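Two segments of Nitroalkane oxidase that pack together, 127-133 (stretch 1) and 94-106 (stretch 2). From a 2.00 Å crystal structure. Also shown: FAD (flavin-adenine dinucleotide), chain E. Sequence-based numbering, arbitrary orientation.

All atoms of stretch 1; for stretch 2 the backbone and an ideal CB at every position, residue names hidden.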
# COMPACT_ATOMS: atom_id res chain seq x y z
N SER A 127 34.54 4.64 -29.47
CA SER A 127 33.68 4.43 -28.32
C SER A 127 33.59 5.69 -27.49
O SER A 127 33.89 5.67 -26.30
CB SER A 127 34.23 3.27 -27.48
OG SER A 127 35.61 3.44 -27.22
N PRO A 128 33.14 6.81 -28.11
CA PRO A 128 33.06 8.08 -27.39
C PRO A 128 31.98 8.05 -26.30
O PRO A 128 30.92 7.46 -26.51
CB PRO A 128 32.68 9.08 -28.48
CG PRO A 128 31.92 8.26 -29.52
CD PRO A 128 32.59 6.90 -29.48
N LEU A 129 32.26 8.68 -25.17
CA LEU A 129 31.34 8.75 -24.05
C LEU A 129 30.95 10.19 -23.79
O LEU A 129 31.79 11.09 -23.88
CB LEU A 129 32.02 8.21 -22.78
CG LEU A 129 32.24 6.71 -22.68
CD1 LEU A 129 33.25 6.44 -21.57
CD2 LEU A 129 30.92 6.03 -22.39
N ALA A 130 29.68 10.40 -23.47
CA ALA A 130 29.17 11.71 -23.09
C ALA A 130 28.50 11.59 -21.73
O ALA A 130 28.08 10.50 -21.34
CB ALA A 130 28.16 12.25 -24.15
N SER A 131 28.42 12.70 -21.01
CA SER A 131 27.88 12.72 -19.66
C SER A 131 27.14 14.01 -19.40
O SER A 131 27.59 15.08 -19.80
CB SER A 131 29.02 12.58 -18.64
OG SER A 131 28.52 12.48 -17.32
N LEU A 132 25.98 13.92 -18.75
CA LEU A 132 25.28 15.10 -18.25
C LEU A 132 25.71 15.25 -16.79
O LEU A 132 25.35 14.44 -15.91
CB LEU A 132 23.76 14.96 -18.40
CG LEU A 132 22.83 16.01 -17.77
CD1 LEU A 132 23.38 17.41 -17.88
CD2 LEU A 132 21.45 15.95 -18.41
N VAL A 133 26.54 16.25 -16.55
CA VAL A 133 27.24 16.36 -15.28
C VAL A 133 26.53 17.41 -14.44
O VAL A 133 26.87 18.59 -14.47
CB VAL A 133 28.71 16.72 -15.48
CG1 VAL A 133 29.46 16.64 -14.14
CG2 VAL A 133 29.34 15.78 -16.50
N UNK A 94 22.70 0.91 -19.22
CA UNK A 94 22.66 2.26 -18.68
C UNK A 94 23.87 3.09 -19.15
O UNK A 94 23.75 4.29 -19.41
CB UNK A 94 22.61 2.21 -17.15
N UNK A 95 25.03 2.44 -19.27
CA UNK A 95 26.21 3.16 -19.74
C UNK A 95 25.96 3.75 -21.13
O UNK A 95 26.29 4.92 -21.40
CB UNK A 95 27.43 2.23 -19.77
N UNK A 96 25.34 2.96 -21.99
CA UNK A 96 24.95 3.43 -23.31
C UNK A 96 23.91 4.53 -23.24
O UNK A 96 24.07 5.58 -23.84
CB UNK A 96 24.42 2.27 -24.15
N UNK A 97 22.83 4.30 -22.50
CA UNK A 97 21.78 5.31 -22.40
C UNK A 97 22.28 6.62 -21.78
O UNK A 97 21.80 7.71 -22.12
CB UNK A 97 20.61 4.76 -21.57
N UNK A 98 23.25 6.51 -20.87
CA UNK A 98 23.79 7.70 -20.20
C UNK A 98 24.50 8.63 -21.19
O UNK A 98 24.48 9.85 -21.03
CB UNK A 98 24.76 7.29 -19.09
N UNK A 99 25.11 8.06 -22.22
CA UNK A 99 25.73 8.90 -23.26
C UNK A 99 24.61 9.65 -23.98
O UNK A 99 24.76 10.80 -24.36
CB UNK A 99 26.55 8.07 -24.24
N UNK A 100 23.46 9.00 -24.14
CA UNK A 100 22.32 9.66 -24.76
C UNK A 100 21.82 10.82 -23.93
O UNK A 100 21.46 11.87 -24.47
CB UNK A 100 21.19 8.66 -24.99
N UNK A 101 21.81 10.66 -22.62
CA UNK A 101 21.42 11.75 -21.73
C UNK A 101 22.42 12.91 -21.82
O UNK A 101 22.03 14.09 -21.83
CB UNK A 101 21.32 11.25 -20.29
N UNK A 102 23.70 12.58 -21.91
CA UNK A 102 24.74 13.59 -22.05
C UNK A 102 24.61 14.39 -23.34
O UNK A 102 24.94 15.57 -23.38
CB UNK A 102 26.12 12.93 -21.99
N UNK A 103 24.13 13.75 -24.40
CA UNK A 103 23.93 14.44 -25.68
C UNK A 103 22.64 15.27 -25.75
O UNK A 103 22.50 16.15 -26.61
CB UNK A 103 23.92 13.41 -26.81
N UNK A 104 21.71 14.99 -24.84
CA UNK A 104 20.39 15.62 -24.87
C UNK A 104 20.41 17.16 -24.79
O UNK A 104 19.73 17.82 -25.57
CB UNK A 104 19.55 15.07 -23.71
N UNK A 105 21.20 17.74 -23.87
CA UNK A 105 21.24 19.21 -23.83
C UNK A 105 21.71 19.82 -25.14
O UNK A 105 21.25 20.89 -25.52
CB UNK A 105 22.16 19.68 -22.70
N UNK A 106 22.60 19.12 -25.83
CA UNK A 106 23.08 19.55 -27.13
C UNK A 106 22.00 19.43 -28.22
O UNK A 106 21.85 20.33 -29.05
CB UNK A 106 24.31 18.73 -27.52
PA FAD E . 19.25 14.99 -3.32
O1A FAD E . 19.55 16.42 -3.37
O2A FAD E . 20.33 14.04 -3.08
O5B FAD E . 18.10 14.76 -2.22
C5B FAD E . 18.11 13.61 -1.38
C4B FAD E . 16.78 13.42 -0.62
O4B FAD E . 16.59 14.52 0.28
C3B FAD E . 15.58 13.44 -1.56
O3B FAD E . 15.29 12.12 -2.01
C2B FAD E . 14.47 13.93 -0.65
O2B FAD E . 13.90 12.83 0.06
C1B FAD E . 15.19 14.86 0.32
N9A FAD E . 14.99 16.27 -0.13
C8A FAD E . 15.94 17.11 -0.51
N7A FAD E . 15.40 18.27 -0.86
C5A FAD E . 14.08 18.17 -0.70
C6A FAD E . 13.02 19.04 -0.90
N6A FAD E . 13.23 20.27 -1.34
N1A FAD E . 11.78 18.61 -0.63
C2A FAD E . 11.57 17.38 -0.19
N3A FAD E . 12.56 16.53 0.01
C4A FAD E . 13.82 16.89 -0.24
N1 FAD E . 23.46 12.45 -12.08
C2 FAD E . 23.86 13.21 -13.17
O2 FAD E . 24.07 14.41 -13.02
N3 FAD E . 24.03 12.62 -14.41
C4 FAD E . 23.80 11.26 -14.58
O4 FAD E . 23.95 10.74 -15.69
C4X FAD E . 23.40 10.50 -13.49
N5 FAD E . 23.15 9.13 -13.62
C5X FAD E . 23.09 8.33 -12.48
C6 FAD E . 23.18 6.95 -12.56
C7 FAD E . 23.13 6.17 -11.41
C7M FAD E . 23.24 4.65 -11.48
C8 FAD E . 22.97 6.78 -10.17
C8M FAD E . 22.90 5.94 -8.90
C9 FAD E . 22.86 8.17 -10.09
C9A FAD E . 22.92 8.94 -11.24
N10 FAD E . 22.82 10.33 -11.16
C10 FAD E . 23.23 11.10 -12.25
C1' FAD E . 22.29 10.99 -9.95
C2' FAD E . 20.76 11.08 -10.01
O2' FAD E . 20.37 11.90 -11.11
C3' FAD E . 20.14 11.62 -8.71
O3' FAD E . 18.73 11.46 -8.79
C4' FAD E . 20.44 13.10 -8.44
O4' FAD E . 21.74 13.24 -7.88
C5' FAD E . 19.41 13.69 -7.47
O5' FAD E . 19.33 12.92 -6.27
P FAD E . 18.14 13.15 -5.23
O1P FAD E . 16.88 13.23 -5.98
O2P FAD E . 18.25 12.16 -4.16
O3P FAD E . 18.48 14.63 -4.69

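Stretch 2 is helical throughout, and strand 130-133 crosses it at 65°, with the axes 5.5 Å apart at closest approach.

Position 94 has nothing of stretch 1 near its CB. The flavin ring lies on this side, so an apolar residue is plausible. It is Leu94, whose CD2 sits 3.8 Å from FAD C7M.

Position 95 points sideways, with no stretch 1 atom within 5.5 Å of the ideal CB. Many residues would do. Thr95 places CG2 4.3 Å from Leu129 CD2.

Positions 96 and 97 are not constrained by stretch 1: the first points away, the second is out of reach. They are Ile96 and Phe97.

At position 98 the ideal CB is 5.1 Å from Ala130 O and points sideways. A small residue would suit, though a larger one is not excluded by stretch 1. It is Ala98.

Position 99 is more telling. Its ideal CB lies 4.0 Å from Ala130 N, a backbone donor. A short side chain with an acceptor fits: Ser, Thr, perhaps Asn or Asp. Thr99 accepts a weak but nearly straight hydrogen bond, Ala130 N to Thr99 OG1, 3.3 Å. Its CG2 packs 3.9 Å from Ala130 CB. The backbone adds a CA-H...O contact, Thr99 CA to Ala130 O, 3.4 Å.

Position 100 points away, and an ideal CB would be 3.1 Å from the O of position 97. Its helical phi/psi does not demand glycine, but a small residue is a fair guess. It is Gly100.

Position 101 points sideways, with its ideal CB 4.8 Å from Leu132 CB. A branched apolar chain could reach that side chain. Leu101 does: CD1 meets Leu132 CD2 at 3.7 Å, and CD2 lies 3.8 Å from FAD O4.

Position 102 is the clearest. An ideal CB would clash with Ser131 N at 2.5 Å and Ala130 C at 2.7 Å. Only glycine fits this backbone. Gly102 lets the strand come close: its CA is 3.5 Å from Leu132 N and 4.0 Å from Ser131 CA.

At position 103 the ideal CB is 5.1 Å from Ala130 CB. A long apolar chain suits. Leu103 brings CD2 to 4.0 Å from Ala130 CB.

Position 104 makes no contact with stretch 1, so the choice is open. Thr104 OG1 donates to Gly100 O at 2.8 Å.

Position 105 points toward Leu132, and its N has no bond to the preceding turn. Apolar residues suit, proline included. Pro105 CG packs 4.2 Å from Leu132 CD2.

Position 106 is out of reach of stretch 1. It is Ile106.

Stretch 2, residues 94-106: LTIFATGLGLTPI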
# COMPACT_ATOMS: atom_id res chain seq x y z
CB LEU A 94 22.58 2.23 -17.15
CG LEU A 94 22.41 3.62 -16.52
CD1 LEU A 94 21.21 4.32 -17.13
CD2 LEU A 94 22.27 3.51 -15.01
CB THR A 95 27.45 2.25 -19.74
OG1 THR A 95 27.76 1.93 -18.39
CG2 THR A 95 28.65 2.96 -20.36
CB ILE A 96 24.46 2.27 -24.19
CG1 ILE A 96 25.59 1.26 -24.39
CG2 ILE A 96 23.97 2.78 -25.53
CD1 ILE A 96 25.16 -0.04 -25.04
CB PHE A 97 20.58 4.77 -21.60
CG PHE A 97 19.97 3.54 -22.21
CD1 PHE A 97 20.05 3.32 -23.58
CD2 PHE A 97 19.32 2.60 -21.42
CE1 PHE A 97 19.50 2.18 -24.15
CE2 PHE A 97 18.76 1.47 -21.98
CZ PHE A 97 18.84 1.26 -23.35
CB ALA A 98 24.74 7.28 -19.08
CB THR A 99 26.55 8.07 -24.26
OG1 THR A 99 27.80 7.69 -23.65
CG2 THR A 99 26.84 8.84 -25.55
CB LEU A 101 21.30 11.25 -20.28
CG LEU A 101 20.96 12.33 -19.24
CD1 LEU A 101 19.61 12.99 -19.51
CD2 LEU A 101 21.01 11.77 -17.82
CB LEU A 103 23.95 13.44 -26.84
CG LEU A 103 25.27 12.69 -27.00
CD1 LEU A 103 25.14 11.51 -27.98
CD2 LEU A 103 26.38 13.65 -27.41
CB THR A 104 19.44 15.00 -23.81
OG1 THR A 104 19.29 13.61 -24.09
CG2 THR A 104 18.06 15.70 -23.83
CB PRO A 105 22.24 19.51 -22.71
CG PRO A 105 22.12 18.31 -21.81
CD PRO A 105 21.99 17.15 -22.77
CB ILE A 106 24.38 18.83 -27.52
CG1 ILE A 106 25.46 19.16 -26.48
CG2 ILE A 106 24.86 19.28 -28.89
CD1 ILE A 106 26.71 18.34 -26.61
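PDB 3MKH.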